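Local coordinates for protein glycoside Hydrolase (PDB 5T99) that probably hydrolyses galactosidic linkages in agarose-derived sugars, as a glycoside hydrolase of family 2, and binds the galactose-like inhibitor d-galacto-isofagomine, at residues E32-F37 against N147-Q152; K271-I274 against D279-D282; I307-V312 against V409-I414; I733-E738 against V752-E757. One frame throughout, in Å; residues are numbered along the deposited sequence.

How the interactions relate
The four contacts follow one another along the chain, each within its own domain-like region, and none touches another. Interaction 1 lies in the N-terminal sugar-binding region, where both strands belong to one sheet. Interaction 2 is a hairpin at the edge of the next all-beta region, its centre about 32 Å from that of interaction 1. Interaction 3 lies inside the barrel, nearest the centre of the molecule (about 13 Å between centres), and interaction 4 joins the two sheets of the C-terminal region. Interactions 2 and 4 are the farthest apart, with centres about 51 Å from each other. Each region thus has its own contact, while the barrel carries most of the ligand pocket.

Interaction 1 (E32-F37 against N147-Q152); sequences ENWRFF and NVLAVQ
The indole NE1 of Trp34 is hydrogen-bonded to the backbone O of Phe30, and the far, six-membered end of the same ring reaches Leu149 and Val151. The setting is the antiparallel sheet of the family 2 sugar-binding domain, a beta-sandwich. Strands 34-38 and 146-153 are not neighbours in it: strand 86-93 runs between them, pairing antiparallel with both, which leaves 9.4 Å between the CA atoms of Trp34 and Leu149. The indole is long enough to bridge this gap, and no hydrogen bond joins the two segments. The side chain of Trp34 does not set out toward the other strand. With CG placed beside the backbone N and anti to the carbonyl carbon (chi1 -69°), the indole still extends across Tyr88 and Lys90 of the middle strand. Its CH2 comes to 3.7 Å from Leu149 CD2, the methyl meeting the ring at a slant. Leu149 itself points toward the tryptophan and also packs on Ile105 and Phe107 of strand 102-107, in the other sheet of the domain, so the leucine packs against the indole and against the facing sheet. One end of the indole is therefore fixed by a polar bond while the other lies among buried aliphatic groups. Val151 adds a looser touch from two residues farther along, its CG2 standing 4.4 Å from Trp34 CZ3.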
loop_
_atom_site.group_PDB
_atom_site.type_symbol
_atom_site.label_atom_id
_atom_site.label_comp_id
_atom_site.label_asym_id
_atom_site.label_seq_id
_atom_site.Cartn_x
_atom_site.Cartn_y
_atom_site.Cartn_z
ATOM N N GLU A 32 22.324 4.505 5.903
ATOM C CA GLU A 32 23.029 4.103 7.106
ATOM C C GLU A 32 23.703 5.306 7.757
ATOM O O GLU A 32 24.158 6.227 7.069
ATOM C CB GLU A 32 24.059 2.999 6.804
ATOM C CG GLU A 32 23.457 1.621 6.518
ATOM C CD GLU A 32 22.676 1.562 5.207
ATOM O OE1 GLU A 32 21.515 1.095 5.233
ATOM O OE2 GLU A 32 23.213 2.003 4.155
ATOM N N ASN A 33 23.739 5.280 9.089
ATOM C CA ASN A 33 24.558 6.178 9.919
ATOM C C ASN A 33 24.143 7.649 9.867
ATOM O O ASN A 33 24.921 8.505 9.465
ATOM C CB ASN A 33 26.058 6.012 9.601
ATOM C CG ASN A 33 26.537 4.576 9.774
ATOM O OD1 ASN A 33 26.316 3.956 10.808
ATOM N ND2 ASN A 33 27.194 4.048 8.756
ATOM N N TRP A 34 22.913 7.916 10.296
ATOM C CA TRP A 34 22.430 9.274 10.488
ATOM C C TRP A 34 22.339 9.621 11.973
ATOM O O TRP A 34 22.344 8.739 12.841
ATOM C CB TRP A 34 21.046 9.467 9.849
ATOM C CG TRP A 34 21.037 9.440 8.359
ATOM C CD1 TRP A 34 21.156 8.340 7.562
ATOM C CD2 TRP A 34 20.861 10.558 7.477
ATOM N NE1 TRP A 34 21.080 8.702 6.235
ATOM C CE2 TRP A 34 20.905 10.058 6.153
ATOM C CE3 TRP A 34 20.691 11.933 7.675
ATOM C CZ2 TRP A 34 20.774 10.883 5.036
ATOM C CZ3 TRP A 34 20.569 12.756 6.559
ATOM C CH2 TRP A 34 20.609 12.225 5.255
ATOM N N ARG A 35 22.244 10.925 12.231
ATOM C CA ARG A 35 21.894 11.483 13.539
ATOM C C ARG A 35 20.505 12.119 13.452
ATOM O O ARG A 35 20.204 12.809 12.458
ATOM C CB ARG A 35 22.903 12.552 13.935
ATOM C CG ARG A 35 24.342 12.060 13.990
ATOM C CD ARG A 35 24.543 11.135 15.170
ATOM N NE ARG A 35 25.967 10.952 15.427
ATOM C CZ ARG A 35 26.540 10.774 16.622
ATOM N NH1 ARG A 35 25.832 10.764 17.760
ATOM N NH2 ARG A 35 27.862 10.608 16.680
ATOM N N PHE A 36 19.674 11.884 14.474
ATOM C CA PHE A 36 18.310 12.436 14.556
ATOM C C PHE A 36 18.084 13.199 15.868
ATOM O O PHE A 36 18.573 12.802 16.930
ATOM C CB PHE A 36 17.259 11.321 14.413
ATOM C CG PHE A 36 15.830 11.769 14.673
ATOM C CD1 PHE A 36 15.181 12.637 13.788
ATOM C CD2 PHE A 36 15.130 11.318 15.794
ATOM C CE1 PHE A 36 13.874 13.048 14.016
ATOM C CE2 PHE A 36 13.822 11.726 16.028
ATOM C CZ PHE A 36 13.192 12.589 15.136
ATOM N N PHE A 37 17.332 14.292 15.766
ATOM C CA PHE A 37 16.886 15.062 16.914
ATOM C C PHE A 37 15.463 15.573 16.670
ATOM O O PHE A 37 15.230 16.322 15.720
ATOM C CB PHE A 37 17.842 16.239 17.172
ATOM C CG PHE A 37 17.464 17.074 18.362
ATOM C CD1 PHE A 37 16.746 18.260 18.202
ATOM C CD2 PHE A 37 17.805 16.662 19.655
ATOM C CE1 PHE A 37 16.387 19.027 19.307
ATOM C CE2 PHE A 37 17.451 17.427 20.761
ATOM C CZ PHE A 37 16.746 18.613 20.588
ATOM N N ASN A 147 32.020 15.935 5.179
ATOM C CA ASN A 147 30.848 16.593 4.601
ATOM C C ASN A 147 29.664 16.359 5.518
ATOM O O ASN A 147 29.607 15.345 6.195
ATOM C CB ASN A 147 30.504 16.028 3.217
ATOM C CG ASN A 147 31.597 16.253 2.202
ATOM O OD1 ASN A 147 31.521 17.172 1.383
ATOM N ND2 ASN A 147 32.623 15.418 2.243
ATOM N N VAL A 148 28.712 17.286 5.514
ATOM C CA VAL A 148 27.545 17.223 6.390
ATOM C C VAL A 148 26.272 17.508 5.590
ATOM O O VAL A 148 26.023 18.643 5.153
ATOM C CB VAL A 148 27.680 18.222 7.571
ATOM C CG1 VAL A 148 26.422 18.253 8.428
ATOM C CG2 VAL A 148 28.891 17.872 8.439
ATOM N N LEU A 149 25.472 16.464 5.423
ATOM C CA LEU A 149 24.147 16.581 4.857
ATOM C C LEU A 149 23.152 16.736 6.005
ATOM O O LEU A 149 23.087 15.867 6.887
ATOM C CB LEU A 149 23.814 15.334 4.025
ATOM C CG LEU A 149 22.478 15.313 3.282
ATOM C CD1 LEU A 149 22.359 16.514 2.361
ATOM C CD2 LEU A 149 22.336 14.002 2.520
ATOM N N ALA A 150 22.390 17.837 5.979
ATOM C CA ALA A 150 21.405 18.162 7.014
ATOM C C ALA A 150 20.023 18.296 6.403
ATOM O O ALA A 150 19.864 18.967 5.395
ATOM C CB ALA A 150 21.776 19.461 7.710
ATOM N N VAL A 151 19.034 17.671 7.033
ATOM C CA VAL A 151 17.645 17.742 6.599
ATOM C C VAL A 151 16.826 18.221 7.781
ATOM O O VAL A 151 16.924 17.656 8.876
ATOM C CB VAL A 151 17.110 16.371 6.115
ATOM C CG1 VAL A 151 15.637 16.454 5.743
ATOM C CG2 VAL A 151 17.919 15.871 4.923
ATOM N N GLN A 152 16.040 19.274 7.564
ATOM C CA GLN A 152 15.045 19.723 8.538
ATOM C C GLN A 152 13.646 19.493 7.970
ATOM O O GLN A 152 13.334 19.939 6.856
ATOM C CB GLN A 152 15.221 21.208 8.873
ATOM C CG GLN A 152 14.273 21.729 9.955
ATOM C CD GLN A 152 13.995 23.232 9.866
ATOM O OE1 GLN A 152 13.868 23.803 8.782
ATOM N NE2 GLN A 152 13.865 23.866 11.019
#

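Interaction 2 (K271-I274 against D279-D282); sequences KTEI and DLTD
Ile274 meets Thr281 and Asp282 together, two consecutive residues facing one. Ile274 N donates to Asp282 O at 2.9 Å, nearly straight at 165°. Ile274 O, however, takes its bond from Thr281 N rather than from Asp282 N, again at 2.9 Å. This classic beta bulge goes with the kinked backbone of Thr281 (psi -25°). Thr281 OG1, hydrogen-bonded to Val180 O, lies 3.3 Å from Ile274 CG2. Ile274 and Asp282 then lie side by side on one face, pointing the same way, with Ile274 CG1 4.1 Å from Asp282 CB. The carboxylate of Asp282 continues to the backbone N of Ile182, while the isoleucine packs on Val180 and Ile182 of strand 180-194. Leu280 works from a different direction: it crosses Glu273 obliquely and sets CD1 3.6 Å from Glu273 CB. Having CG anti to the backbone N (chi1 -178°) turns the leucine's end back toward the first strand. Each carbonyl that bonds across is also approached by a CA-H group, Asp282 O by Glu273 CA at 3.3 Å. This is a bulged antiparallel hairpin, closing one edge of a four-stranded sheet in the immunoglobulin-like domain expected of family 2 glycosidases.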
loop_
_atom_site.group_PDB
_atom_site.type_symbol
_atom_site.label_atom_id
_atom_site.label_comp_id
_atom_site.label_asym_id
_atom_site.label_seq_id
_atom_site.Cartn_x
_atom_site.Cartn_y
_atom_site.Cartn_z
ATOM N N LYS A 271 18.446 -3.333 -18.741
ATOM C CA LYS A 271 19.742 -2.730 -18.424
ATOM C C LYS A 271 20.102 -1.801 -19.568
ATOM O O LYS A 271 20.230 -2.244 -20.710
ATOM C CB LYS A 271 20.783 -3.831 -18.271
ATOM C CG LYS A 271 22.237 -3.417 -17.993
ATOM C CD LYS A 271 23.172 -4.582 -18.361
ATOM C CE LYS A 271 24.259 -4.831 -17.336
ATOM N NZ LYS A 271 24.856 -6.194 -17.489
ATOM N N THR A 272 20.251 -0.518 -19.271
ATOM C CA THR A 272 20.609 0.484 -20.277
ATOM C C THR A 272 22.025 0.998 -19.991
ATOM O O THR A 272 22.293 1.523 -18.905
ATOM C CB THR A 272 19.592 1.659 -20.296
ATOM O OG1 THR A 272 18.298 1.166 -20.657
ATOM C CG2 THR A 272 20.001 2.744 -21.293
ATOM N N GLU A 273 22.910 0.852 -20.974
ATOM C CA GLU A 273 24.316 1.248 -20.865
ATOM C C GLU A 273 24.560 2.395 -21.832
ATOM O O GLU A 273 24.107 2.343 -22.981
ATOM C CB GLU A 273 25.230 0.054 -21.176
ATOM C CG GLU A 273 25.274 -0.960 -20.033
ATOM C CD GLU A 273 25.831 -2.330 -20.410
ATOM O OE1 GLU A 273 25.761 -2.735 -21.589
ATOM O OE2 GLU A 273 26.316 -3.037 -19.504
ATOM N N ILE A 274 25.226 3.446 -21.355
ATOM C CA ILE A 274 25.621 4.572 -22.194
ATOM C C ILE A 274 27.110 4.459 -22.517
ATOM O O ILE A 274 27.912 4.150 -21.623
ATOM C CB ILE A 274 25.357 5.911 -21.479
ATOM C CG1 ILE A 274 23.893 5.991 -21.017
ATOM C CG2 ILE A 274 25.725 7.090 -22.375
ATOM C CD1 ILE A 274 22.874 5.875 -22.129
ATOM N N ASP A 279 34.194 3.695 -24.327
ATOM C CA ASP A 279 34.104 3.739 -22.867
ATOM C C ASP A 279 32.659 3.736 -22.382
ATOM O O ASP A 279 31.871 4.559 -22.818
ATOM C CB ASP A 279 34.785 5.007 -22.320
ATOM C CG ASP A 279 36.223 5.163 -22.791
ATOM O OD1 ASP A 279 36.982 4.190 -22.706
ATOM O OD2 ASP A 279 36.590 6.275 -23.238
ATOM N N LEU A 280 32.336 2.828 -21.465
ATOM C CA LEU A 280 31.080 2.861 -20.723
ATOM C C LEU A 280 31.071 4.062 -19.780
ATOM O O LEU A 280 32.021 4.241 -19.021
ATOM C CB LEU A 280 30.951 1.581 -19.886
ATOM C CG LEU A 280 29.681 1.370 -19.043
ATOM C CD1 LEU A 280 28.450 1.192 -19.910
ATOM C CD2 LEU A 280 29.849 0.148 -18.152
ATOM N N THR A 281 30.018 4.876 -19.822
ATOM C CA THR A 281 29.864 5.992 -18.887
ATOM C C THR A 281 28.789 5.798 -17.819
ATOM O O THR A 281 28.865 6.425 -16.761
ATOM C CB THR A 281 29.554 7.304 -19.612
ATOM O OG1 THR A 281 28.222 7.270 -20.152
ATOM C CG2 THR A 281 30.564 7.540 -20.721
ATOM N N ASP A 282 27.786 4.965 -18.084
ATOM C CA ASP A 282 26.662 4.801 -17.165
ATOM C C ASP A 282 25.885 3.514 -17.414
ATOM O O ASP A 282 25.851 3.005 -18.540
ATOM C CB ASP A 282 25.714 5.999 -17.294
ATOM C CG ASP A 282 24.736 6.101 -16.139
ATOM O OD1 ASP A 282 25.013 5.545 -15.048
ATOM O OD2 ASP A 282 23.683 6.731 -16.335
#

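Interaction 3 (I307-V312 against V409-I414); sequences IRFNGV and VIMWSI
Phe309 sets the far end of its ring against the terminal methyls of Ile410 and Met411, which come from the opposite direction to meet it. Ile410 CD1 lies 3.6 Å from Phe309 CE1, and Met411 CE is 3.7 Å from Phe309 CE2. CZ, the tip carbon of the ring, is near both methyls. Each approaches at a slant, so neither pair is a regular stack. The backbones stay far apart, with 11.5 Å between the CA atoms of Phe309 and Ile410, and the contact spans the interior of the eight-stranded TIM barrel. Strands 305-313 and 409-416 are separated in its wall by strands 344-346 and 366-370.

The backbone of Ile410 leaves the extended form (psi -16°), and Ile410 and Met411, though consecutive, both point toward Phe309. The methionine then reaches its partner through a chain extended beyond CG. Around them, Phe300 of strand 299-302 touches Ile410 and Met411, Val366 packs on Phe309 and Ile410, and the ring of Phe551 meets that of Phe309. A leucine in place of Phe309 lacks the ring atoms that meet both methyls, and would probably leave Ile410 CD1 and Met411 CE facing a gap in the barrel interior. Farther on, strand 409-416 ends at Asn416, which with Glu417 lines the galacto-isofagomine pocket. With no polar group and no hydrogen bond in the contact itself, cohesion here rests on shape and dispersion between buried apolar groups.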
loop_
_atom_site.group_PDB
_atom_site.type_symbol
_atom_site.label_atom_id
_atom_site.label_comp_id
_atom_site.label_asym_id
_atom_site.label_seq_id
_atom_site.Cartn_x
_atom_site.Cartn_y
_atom_site.Cartn_z
ATOM N N ILE A 307 -11.573 -7.104 -17.485
ATOM C CA ILE A 307 -11.109 -7.201 -16.108
ATOM C C ILE A 307 -12.152 -6.486 -15.244
ATOM O O ILE A 307 -12.764 -5.518 -15.689
ATOM C CB ILE A 307 -9.683 -6.593 -15.936
ATOM C CG1 ILE A 307 -9.132 -6.855 -14.536
ATOM C CG2 ILE A 307 -9.643 -5.089 -16.209
ATOM C CD1 ILE A 307 -7.697 -6.387 -14.356
ATOM N N ARG A 308 -12.370 -6.987 -14.031
ATOM C CA ARG A 308 -13.203 -6.308 -13.038
ATOM C C ARG A 308 -12.391 -6.049 -11.786
ATOM O O ARG A 308 -11.596 -6.887 -11.378
ATOM C CB ARG A 308 -14.440 -7.137 -12.702
ATOM C CG ARG A 308 -15.224 -7.527 -13.944
ATOM C CD ARG A 308 -16.626 -8.037 -13.653
ATOM N NE ARG A 308 -17.520 -7.803 -14.797
ATOM C CZ ARG A 308 -18.090 -6.629 -15.119
ATOM N NH1 ARG A 308 -17.867 -5.522 -14.396
ATOM N NH2 ARG A 308 -18.892 -6.560 -16.188
ATOM N N PHE A 309 -12.609 -4.895 -11.166
ATOM C CA PHE A 309 -11.870 -4.514 -9.972
ATOM C C PHE A 309 -12.561 -5.001 -8.697
ATOM O O PHE A 309 -13.568 -4.445 -8.258
ATOM C CB PHE A 309 -11.656 -2.993 -9.914
ATOM C CG PHE A 309 -11.107 -2.402 -11.180
ATOM C CD1 PHE A 309 -10.007 -2.967 -11.813
ATOM C CD2 PHE A 309 -11.677 -1.265 -11.727
ATOM C CE1 PHE A 309 -9.501 -2.416 -12.986
ATOM C CE2 PHE A 309 -11.175 -0.703 -12.890
ATOM C CZ PHE A 309 -10.085 -1.278 -13.526
ATOM N N ASN A 310 -12.014 -6.072 -8.134
ATOM C CA ASN A 310 -12.207 -6.437 -6.734
ATOM C C ASN A 310 -11.139 -5.697 -5.957
ATOM O O ASN A 310 -10.098 -6.265 -5.623
ATOM C CB ASN A 310 -12.013 -7.935 -6.532
ATOM C CG ASN A 310 -13.030 -8.755 -7.270
ATOM O OD1 ASN A 310 -14.110 -8.277 -7.602
ATOM N ND2 ASN A 310 -12.688 -10.003 -7.539
ATOM N N GLY A 311 -11.409 -4.426 -5.660
ATOM C CA GLY A 311 -10.373 -3.491 -5.221
ATOM C C GLY A 311 -10.451 -3.083 -3.774
ATOM O O GLY A 311 -11.484 -3.227 -3.134
ATOM N N VAL A 312 -9.342 -2.548 -3.275
ATOM C CA VAL A 312 -9.279 -1.978 -1.940
ATOM C C VAL A 312 -8.483 -0.675 -1.966
ATOM O O VAL A 312 -7.539 -0.523 -2.758
ATOM C CB VAL A 312 -8.675 -2.956 -0.900
ATOM C CG1 VAL A 312 -9.423 -4.277 -0.922
ATOM C CG2 VAL A 312 -7.197 -3.195 -1.141
ATOM N N VAL A 409 0.468 -0.218 -12.621
ATOM C CA VAL A 409 -0.303 1.045 -12.655
ATOM C C VAL A 409 -1.143 1.106 -13.926
ATOM O O VAL A 409 -0.609 0.974 -15.025
ATOM C CB VAL A 409 0.608 2.292 -12.571
ATOM C CG1 VAL A 409 -0.215 3.563 -12.661
ATOM C CG2 VAL A 409 1.396 2.268 -11.275
ATOM N N ILE A 410 -2.450 1.280 -13.764
ATOM C CA ILE A 410 -3.363 1.360 -14.905
ATOM C C ILE A 410 -4.110 2.674 -15.031
ATOM O O ILE A 410 -4.669 2.929 -16.094
ATOM C CB ILE A 410 -4.380 0.187 -14.937
ATOM C CG1 ILE A 410 -5.211 0.104 -13.640
ATOM C CG2 ILE A 410 -3.634 -1.117 -15.184
ATOM C CD1 ILE A 410 -6.431 -0.787 -13.742
ATOM N N MET A 411 -4.153 3.487 -13.980
ATOM C CA MET A 411 -4.762 4.807 -14.055
ATOM C C MET A 411 -3.971 5.832 -13.234
ATOM O O MET A 411 -3.304 5.480 -12.269
ATOM C CB MET A 411 -6.194 4.773 -13.535
ATOM C CG MET A 411 -7.099 3.706 -14.121
ATOM S SD MET A 411 -8.808 4.071 -13.661
ATOM C CE MET A 411 -9.631 2.506 -13.946
ATOM N N TRP A 412 -4.050 7.095 -13.639
ATOM C CA TRP A 412 -3.575 8.223 -12.847
ATOM C C TRP A 412 -4.792 8.915 -12.236
ATOM O O TRP A 412 -5.579 9.530 -12.954
ATOM C CB TRP A 412 -2.799 9.215 -13.719
ATOM C CG TRP A 412 -1.684 8.606 -14.495
ATOM C CD1 TRP A 412 -1.641 8.415 -15.840
ATOM C CD2 TRP A 412 -0.455 8.092 -13.978
ATOM N NE1 TRP A 412 -0.460 7.831 -16.196
ATOM C CE2 TRP A 412 0.289 7.618 -15.072
ATOM C CE3 TRP A 412 0.093 7.996 -12.692
ATOM C CZ2 TRP A 412 1.561 7.048 -14.927
ATOM C CZ3 TRP A 412 1.356 7.434 -12.542
ATOM C CH2 TRP A 412 2.077 6.964 -13.654
ATOM N N SER A 413 -4.972 8.796 -10.919
ATOM C CA SER A 413 -6.087 9.468 -10.237
ATOM C C SER A 413 -5.610 10.852 -9.795
ATOM O O SER A 413 -4.689 10.961 -8.981
ATOM C CB SER A 413 -6.584 8.647 -9.049
ATOM O OG SER A 413 -7.749 9.213 -8.469
ATOM N N ILE A 414 -6.231 11.896 -10.346
ATOM C CA ILE A 414 -5.796 13.286 -10.115
ATOM C C ILE A 414 -6.254 13.892 -8.788
ATOM O O ILE A 414 -5.745 14.941 -8.369
ATOM C CB ILE A 414 -6.210 14.249 -11.265
ATOM C CG1 ILE A 414 -7.711 14.172 -11.562
ATOM C CG2 ILE A 414 -5.387 13.959 -12.513
ATOM C CD1 ILE A 414 -8.232 15.312 -12.407
#

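Interaction 4 (I733-E738 against V752-E757); sequences ITVRIE and VEFSVE
Strands 733-738 and 752-757 face each other from different sheets, their N-to-C directions at 140° and their axes no nearer than 10.3 Å, with Val735 and Val752 as the closest residues at 8.7 Å between CA atoms. That spacing leaves no backbone bond between them and is the signature of a beta-sandwich, here in the C-terminal domain. Side chains fill the gap in three places. Val735 CG2 lies 3.8 Å from Phe754 CE1 and nearly as close to CZ, so the methyl sits at an angle against the outer part of the ring. The two side chains come from opposite directions, the phenylalanine with CG anti to the carbonyl carbon (chi1 -57°), which carries its ring toward the first strand. Next to them, Val735 CG1 and Val752 CG1 make a looser pair at 4.3 Å. The last touch comes from Ile737, whose CD1 slides past the valine in the opposite direction, 3.9 Å from Val752 CG2. Leu790 of strand 787-793, in the sheet of Val735, and Ala806 of strand 800-807, in the sheet of Phe754, also pack on the phenylalanine.

Off the sandwich interior, Arg736 turns to Glu738 along the same strand. They form a salt bridge in which Arg736 NE (2.8 Å) and, at greater length, NH2 both bond to Glu738 OE2, side-on and in the guanidinium plane. Charge is thus paired within the strand and kept apart from the valine, isoleucine and phenylalanine carbons, whose apolar packing makes up the direct contact between the two segments.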
loop_
_atom_site.group_PDB
_atom_site.type_symbol
_atom_site.label_atom_id
_atom_site.label_comp_id
_atom_site.label_asym_id
_atom_site.label_seq_id
_atom_site.Cartn_x
_atom_site.Cartn_y
_atom_site.Cartn_z
ATOM N N ILE A 733 4.309 -12.979 14.243
ATOM C CA ILE A 733 3.915 -14.103 15.095
ATOM C C ILE A 733 2.564 -13.824 15.743
ATOM O O ILE A 733 2.461 -12.997 16.644
ATOM C CB ILE A 733 5.010 -14.404 16.151
ATOM C CG1 ILE A 733 6.332 -14.757 15.454
ATOM C CG2 ILE A 733 4.577 -15.543 17.069
ATOM C CD1 ILE A 733 7.568 -14.604 16.324
ATOM N N THR A 734 1.527 -14.499 15.253
ATOM C CA THR A 734 0.204 -14.433 15.860
ATOM C C THR A 734 0.267 -14.997 17.275
ATOM O O THR A 734 0.912 -16.024 17.508
ATOM C CB THR A 734 -0.845 -15.240 15.059
ATOM O OG1 THR A 734 -0.926 -14.734 13.720
ATOM C CG2 THR A 734 -2.232 -15.151 15.718
ATOM N N VAL A 735 -0.410 -14.326 18.205
ATOM C CA VAL A 735 -0.417 -14.701 19.610
ATOM C C VAL A 735 -1.851 -14.995 20.003
ATOM O O VAL A 735 -2.683 -14.103 19.979
ATOM C CB VAL A 735 0.141 -13.575 20.507
ATOM C CG1 VAL A 735 0.178 -14.028 21.972
ATOM C CG2 VAL A 735 1.525 -13.130 20.026
ATOM N N ARG A 736 -2.121 -16.250 20.360
ATOM C CA ARG A 736 -3.461 -16.720 20.713
ATOM C C ARG A 736 -3.560 -16.966 22.216
ATOM O O ARG A 736 -2.611 -17.468 22.823
ATOM C CB ARG A 736 -3.773 -18.019 19.969
ATOM C CG ARG A 736 -4.041 -17.831 18.485
ATOM C CD ARG A 736 -3.990 -19.159 17.756
ATOM N NE ARG A 736 -4.938 -20.146 18.279
ATOM C CZ ARG A 736 -6.241 -20.201 17.985
ATOM N NH1 ARG A 736 -6.806 -19.303 17.176
ATOM N NH2 ARG A 736 -6.997 -21.170 18.512
ATOM N N ILE A 737 -4.702 -16.603 22.802
ATOM C CA ILE A 737 -5.010 -16.951 24.183
ATOM C C ILE A 737 -5.979 -18.120 24.107
ATOM O O ILE A 737 -7.119 -17.962 23.652
ATOM C CB ILE A 737 -5.628 -15.775 24.980
ATOM C CG1 ILE A 737 -4.742 -14.523 24.916
ATOM C CG2 ILE A 737 -5.854 -16.167 26.434
ATOM C CD1 ILE A 737 -3.334 -14.698 25.468
ATOM N N GLU A 738 -5.510 -19.291 24.541
ATOM C CA GLU A 738 -6.286 -20.537 24.457
ATOM C C GLU A 738 -6.692 -21.082 25.835
ATOM O O GLU A 738 -6.028 -20.830 26.846
ATOM C CB GLU A 738 -5.494 -21.600 23.680
ATOM C CG GLU A 738 -5.519 -21.401 22.171
ATOM C CD GLU A 738 -4.569 -22.318 21.400
ATOM O OE1 GLU A 738 -3.854 -23.145 22.016
ATOM O OE2 GLU A 738 -4.542 -22.207 20.151
ATOM N N VAL A 752 0.224 -9.906 27.543
ATOM C CA VAL A 752 1.300 -10.829 27.205
ATOM C C VAL A 752 2.618 -10.061 27.134
ATOM O O VAL A 752 2.663 -8.956 26.619
ATOM C CB VAL A 752 0.998 -11.545 25.876
ATOM C CG1 VAL A 752 2.086 -12.560 25.532
ATOM C CG2 VAL A 752 -0.376 -12.211 25.948
ATOM N N GLU A 753 3.679 -10.645 27.679
ATOM C CA GLU A 753 5.011 -10.034 27.675
ATOM C C GLU A 753 5.917 -10.856 26.779
ATOM O O GLU A 753 5.750 -12.070 26.669
ATOM C CB GLU A 753 5.588 -9.944 29.094
ATOM C CG GLU A 753 4.612 -9.331 30.103
ATOM C CD GLU A 753 5.236 -8.394 31.124
ATOM O OE1 GLU A 753 4.518 -8.017 32.077
ATOM O OE2 GLU A 753 6.412 -8.013 30.982
ATOM N N PHE A 754 6.866 -10.195 26.127
ATOM C CA PHE A 754 7.657 -10.849 25.099
ATOM C C PHE A 754 9.137 -10.632 25.323
ATOM O O PHE A 754 9.588 -9.550 25.709
ATOM C CB PHE A 754 7.260 -10.348 23.711
ATOM C CG PHE A 754 5.796 -10.521 23.393
ATOM C CD1 PHE A 754 5.304 -11.750 22.970
ATOM C CD2 PHE A 754 4.915 -9.453 23.508
ATOM C CE1 PHE A 754 3.969 -11.911 22.660
ATOM C CE2 PHE A 754 3.573 -9.611 23.207
ATOM C CZ PHE A 754 3.102 -10.844 22.787
ATOM N N SER A 755 9.887 -11.686 25.064
ATOM C CA SER A 755 11.324 -11.667 25.189
ATOM C C SER A 755 11.856 -12.310 23.904
ATOM O O SER A 755 11.332 -13.339 23.454
ATOM C CB SER A 755 11.732 -12.421 26.470
ATOM O OG SER A 755 13.091 -12.813 26.468
ATOM N N VAL A 756 12.865 -11.678 23.311
ATOM C CA VAL A 756 13.461 -12.131 22.059
ATOM C C VAL A 756 14.977 -12.182 22.224
ATOM O O VAL A 756 15.594 -11.171 22.552
ATOM C CB VAL A 756 13.070 -11.183 20.902
ATOM C CG1 VAL A 756 13.682 -11.643 19.581
ATOM C CG2 VAL A 756 11.551 -11.087 20.807
ATOM N N GLU A 757 15.560 -13.360 21.998
ATOM C CA GLU A 757 16.986 -13.613 22.227
ATOM C C GLU A 757 17.605 -14.236 20.975
ATOM O O GLU A 757 16.918 -14.921 20.208
ATOM C CB GLU A 757 17.201 -14.593 23.401
ATOM C CG GLU A 757 16.414 -14.320 24.687
ATOM C CD GLU A 757 17.200 -13.544 25.737
ATOM O OE1 GLU A 757 17.275 -14.025 26.894
ATOM O OE2 GLU A 757 17.743 -12.461 25.412
#